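Alanyl-tRNA synthetase (PDB 3G98) attaches alanine to its cognate tRNA; its C-Ala domain probably brings aminoacylation and editing together on one tRNA. Local coordinates at residues Thr10-Val15 and Lys36-Phe41. Numbering follows the deposited sequence.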
ATOM      1  N   THR A  10      -8.606   0.974  -9.220  1.00 25.02           N
ATOM      2  CA  THR A  10      -9.167  -0.084  -8.376  1.00 27.79           C
ATOM      3  C   THR A  10      -8.216  -0.348  -7.207  1.00 29.76           C
ATOM      4  O   THR A  10      -7.075  -0.792  -7.400  1.00 20.70           O
ATOM      5  CB  THR A  10      -9.412  -1.402  -9.154  1.00 32.62           C
ATOM      6  OG1 THR A  10     -10.365  -1.182 -10.202  1.00 36.61           O
ATOM      7  CG2 THR A  10      -9.948  -2.490  -8.226  1.00 25.31           C
ATOM      8  N   LEU A  11      -8.685  -0.059  -5.999  1.00 23.71           N
ATOM      9  CA  LEU A  11      -7.871  -0.228  -4.798  1.00 24.65           C
ATOM     10  C   LEU A  11      -8.103  -1.583  -4.140  1.00 23.48           C
ATOM     11  O   LEU A  11      -9.239  -1.954  -3.852  1.00 25.91           O
ATOM     12  CB  LEU A  11      -8.143   0.895  -3.792  1.00 23.10           C
ATOM     13  CG  LEU A  11      -7.388   0.788  -2.461  1.00 19.89           C
ATOM     14  CD1 LEU A  11      -5.887   0.881  -2.675  1.00 20.60           C
ATOM     15  CD2 LEU A  11      -7.857   1.870  -1.483  1.00 22.24           C
ATOM     16  N   HIS A  12      -7.016  -2.323  -3.933  1.00 19.93           N
ATOM     17  CA  HIS A  12      -7.042  -3.576  -3.182  1.00 25.95           C
ATOM     18  C   HIS A  12      -6.262  -3.367  -1.888  1.00 23.06           C
ATOM     19  O   HIS A  12      -5.090  -2.958  -1.906  1.00 23.98           O
ATOM     20  CB  HIS A  12      -6.406  -4.716  -3.990  1.00 27.54           C
ATOM     21  CG  HIS A  12      -6.993  -4.890  -5.354  1.00 28.29           C
ATOM     22  ND1 HIS A  12      -8.119  -5.651  -5.587  1.00 27.29           N
ATOM     23  CD2 HIS A  12      -6.621  -4.391  -6.557  1.00 31.66           C
ATOM     24  CE1 HIS A  12      -8.416  -5.612  -6.875  1.00 33.70           C
ATOM     25  NE2 HIS A  12      -7.521  -4.855  -7.485  1.00 31.23           N
ATOM     26  N   TYR A  13      -6.893  -3.636  -0.757  1.00 19.31           N
ATOM     27  CA  TYR A  13      -6.227  -3.361   0.504  1.00 17.00           C
ATOM     28  C   TYR A  13      -6.600  -4.309   1.615  1.00 25.66           C
ATOM     29  O   TYR A  13      -7.694  -4.881   1.637  1.00 22.45           O
ATOM     30  CB  TYR A  13      -6.452  -1.906   0.939  1.00 22.53           C
ATOM     31  CG  TYR A  13      -7.874  -1.617   1.369  1.00 21.71           C
ATOM     32  CD1 TYR A  13      -8.255  -1.752   2.697  1.00 24.48           C
ATOM     33  CD2 TYR A  13      -8.838  -1.224   0.441  1.00 20.55           C
ATOM     34  CE1 TYR A  13      -9.565  -1.499   3.101  1.00 24.32           C
ATOM     35  CE2 TYR A  13     -10.149  -0.966   0.832  1.00 27.42           C
ATOM     36  CZ  TYR A  13     -10.502  -1.105   2.163  1.00 31.67           C
ATOM     37  OH  TYR A  13     -11.796  -0.855   2.561  1.00 35.64           O
ATOM     38  N   GLY A  14      -5.680  -4.460   2.556  1.00 22.68           N
ATOM     39  CA  GLY A  14      -5.942  -5.299   3.711  1.00 24.27           C
ATOM     40  C   GLY A  14      -4.723  -5.424   4.585  1.00 21.52           C
ATOM     41  O   GLY A  14      -3.597  -5.203   4.136  1.00 24.11           O
ATOM     42  N   VAL A  15      -4.936  -5.772   5.845  1.00 20.75           N
ATOM     43  CA  VAL A  15      -3.813  -5.999   6.741  1.00 17.56           C
ATOM     44  C   VAL A  15      -3.895  -7.430   7.247  1.00 20.67           C
ATOM     45  O   VAL A  15      -4.975  -7.908   7.610  1.00 24.24           O
ATOM     46  CB  VAL A  15      -3.807  -4.991   7.927  1.00 25.37           C
ATOM     47  CG1 VAL A  15      -5.182  -4.912   8.569  1.00 31.17           C
ATOM     48  CG2 VAL A  15      -2.752  -5.371   8.943  1.00 27.98           C
ATOM     49  N   LYS A  36      -4.675  -2.816 -15.455  1.00 22.92           N
ATOM     50  CA  LYS A  36      -3.803  -1.699 -15.783  1.00 27.64           C
ATOM     51  C   LYS A  36      -4.132  -0.483 -14.924  1.00 27.01           C
ATOM     52  O   LYS A  36      -3.581   0.599 -15.137  1.00 21.90           O
ATOM     53  CB  LYS A  36      -3.925  -1.351 -17.267  1.00 24.76           C
ATOM     54  CG  LYS A  36      -3.394  -2.435 -18.201  1.00 25.55           C
ATOM     55  CD  LYS A  36      -3.461  -1.998 -19.654  1.00 47.27           C
ATOM     56  CE  LYS A  36      -4.895  -1.726 -20.084  1.00 49.52           C
ATOM     57  NZ  LYS A  36      -4.974  -1.259 -21.495  1.00 39.31           N
ATOM     58  N   LYS A  37      -5.023  -0.672 -13.951  1.00 22.07           N
ATOM     59  CA  LYS A  37      -5.439   0.414 -13.070  1.00 34.10           C
ATOM     60  C   LYS A  37      -5.475   0.014 -11.593  1.00 31.52           C
ATOM     61  O   LYS A  37      -6.205   0.612 -10.811  1.00 25.08           O
ATOM     62  CB  LYS A  37      -6.814   0.941 -13.491  1.00 37.84           C
ATOM     63  CG  LYS A  37      -7.907  -0.119 -13.507  1.00 35.72           C
ATOM     64  CD  LYS A  37      -9.246   0.468 -13.926  1.00 36.57           C
ATOM     65  CE  LYS A  37      -9.931   1.171 -12.764  1.00 42.81           C
ATOM     66  NZ  LYS A  37     -11.202   1.826 -13.191  1.00 44.89           N
ATOM     67  N   ASP A  38      -4.682  -0.986 -11.214  1.00 25.04           N
ATOM     68  CA  ASP A  38      -4.671  -1.484  -9.835  1.00 27.73           C
ATOM     69  C   ASP A  38      -3.737  -0.698  -8.918  1.00 19.52           C
ATOM     70  O   ASP A  38      -2.623  -0.353  -9.301  1.00 21.85           O
ATOM     71  CB  ASP A  38      -4.249  -2.954  -9.803  1.00 31.17           C
ATOM     72  CG  ASP A  38      -5.218  -3.860 -10.537  1.00 45.06           C
ATOM     73  OD1 ASP A  38      -6.445  -3.638 -10.447  1.00 39.35           O
ATOM     74  OD2 ASP A  38      -4.745  -4.801 -11.205  1.00 50.38           O
ATOM     75  N   VAL A  39      -4.212  -0.425  -7.707  1.00 18.97           N
ATOM     76  CA  VAL A  39      -3.392   0.108  -6.633  1.00 22.85           C
ATOM     77  C   VAL A  39      -3.551  -0.870  -5.473  1.00 24.39           C
ATOM     78  O   VAL A  39      -4.665  -1.182  -5.062  1.00 22.82           O
ATOM     79  CB  VAL A  39      -3.850   1.529  -6.182  1.00 23.24           C
ATOM     80  CG1 VAL A  39      -2.940   2.058  -5.069  1.00 22.73           C
ATOM     81  CG2 VAL A  39      -3.873   2.510  -7.362  1.00 23.75           C
ATOM     82  N   VAL A  40      -2.439  -1.371  -4.955  1.00 18.02           N
ATOM     83  CA  VAL A  40      -2.488  -2.374  -3.892  1.00 15.66           C
ATOM     84  C   VAL A  40      -1.825  -1.805  -2.653  1.00 23.91           C
ATOM     85  O   VAL A  40      -0.673  -1.362  -2.707  1.00 23.65           O
ATOM     86  CB  VAL A  40      -1.746  -3.656  -4.313  1.00 16.88           C
ATOM     87  CG1 VAL A  40      -1.797  -4.707  -3.209  1.00 23.07           C
ATOM     88  CG2 VAL A  40      -2.304  -4.187  -5.631  1.00 17.52           C
ATOM     89  N   PHE A  41      -2.553  -1.789  -1.541  1.00 18.72           N
ATOM     90  CA  PHE A  41      -1.981  -1.336  -0.277  1.00 16.93           C
ATOM     91  C   PHE A  41      -2.212  -2.412   0.757  1.00 19.70           C
ATOM     92  O   PHE A  41      -3.309  -2.551   1.294  1.00 21.92           O
ATOM     93  CB  PHE A  41      -2.608   0.005   0.138  1.00 20.22           C
ATOM     94  CG  PHE A  41      -2.175   0.512   1.495  1.00 20.39           C
ATOM     95  CD1 PHE A  41      -0.851   0.407   1.923  1.00 21.89           C
ATOM     96  CD2 PHE A  41      -3.098   1.128   2.333  1.00 24.09           C
ATOM     97  CE1 PHE A  41      -0.464   0.899   3.175  1.00 25.29           C
ATOM     98  CE2 PHE A  41      -2.715   1.627   3.569  1.00 27.26           C
ATOM     99  CZ  PHE A  41      -1.395   1.502   3.992  1.00 23.04           C
TER
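His12 and Asp38 adopt the same first torsion, each CG anti to its own carbonyl carbon (chi1 -54° and -63°), which brings imidazole and carboxylate together above one face of the sheet. Asp38 OD1 lies at the ring edge, in its plane, and accepts a weak hydrogen bond from His12 NE2 at 3.4 Å. OD2 is held by the backbone N of Thr35, so the aspartate ties the strand start to the loop before it, and its negative charge would probably favour a protonated imidazole. An alanine in place of His12 has no NE2 to offer, and would probably leave Asp38 OD1 less well held and the Val40 CG2 methyl near the ring less covered. Beneath these side chains, strands 9-17 and 38-46 run parallel, joined through helix 21-31 in a beta-alpha-beta crossover of the DHHA1 domain. His12 grips the neighbouring strand with both peptide groups: its N donates to Val39 O, nearly along the C=O axis, and its O accepts from Phe41 N, each at 2.8 Å. Thr10 does likewise, its N bonding to Lys37 O and its O to Val39 N. A beta-branched threonine suits this extended backbone, and its OG1 bonds to Asn5 while the bent Lys37 chain passes with CE 3.5 Å from that oxygen. On the other face, Leu11 CG is anti to the backbone N (chi1 177°), and CD1 reaches Val39 CG1 at 4.0 Å, apolar branches suited to this buried side. Phe41 turns its ring from Tyr13 to Phe98, at the start of helix 98-110, whereas Tyr13 takes the crowded rotamer and rests on Val102.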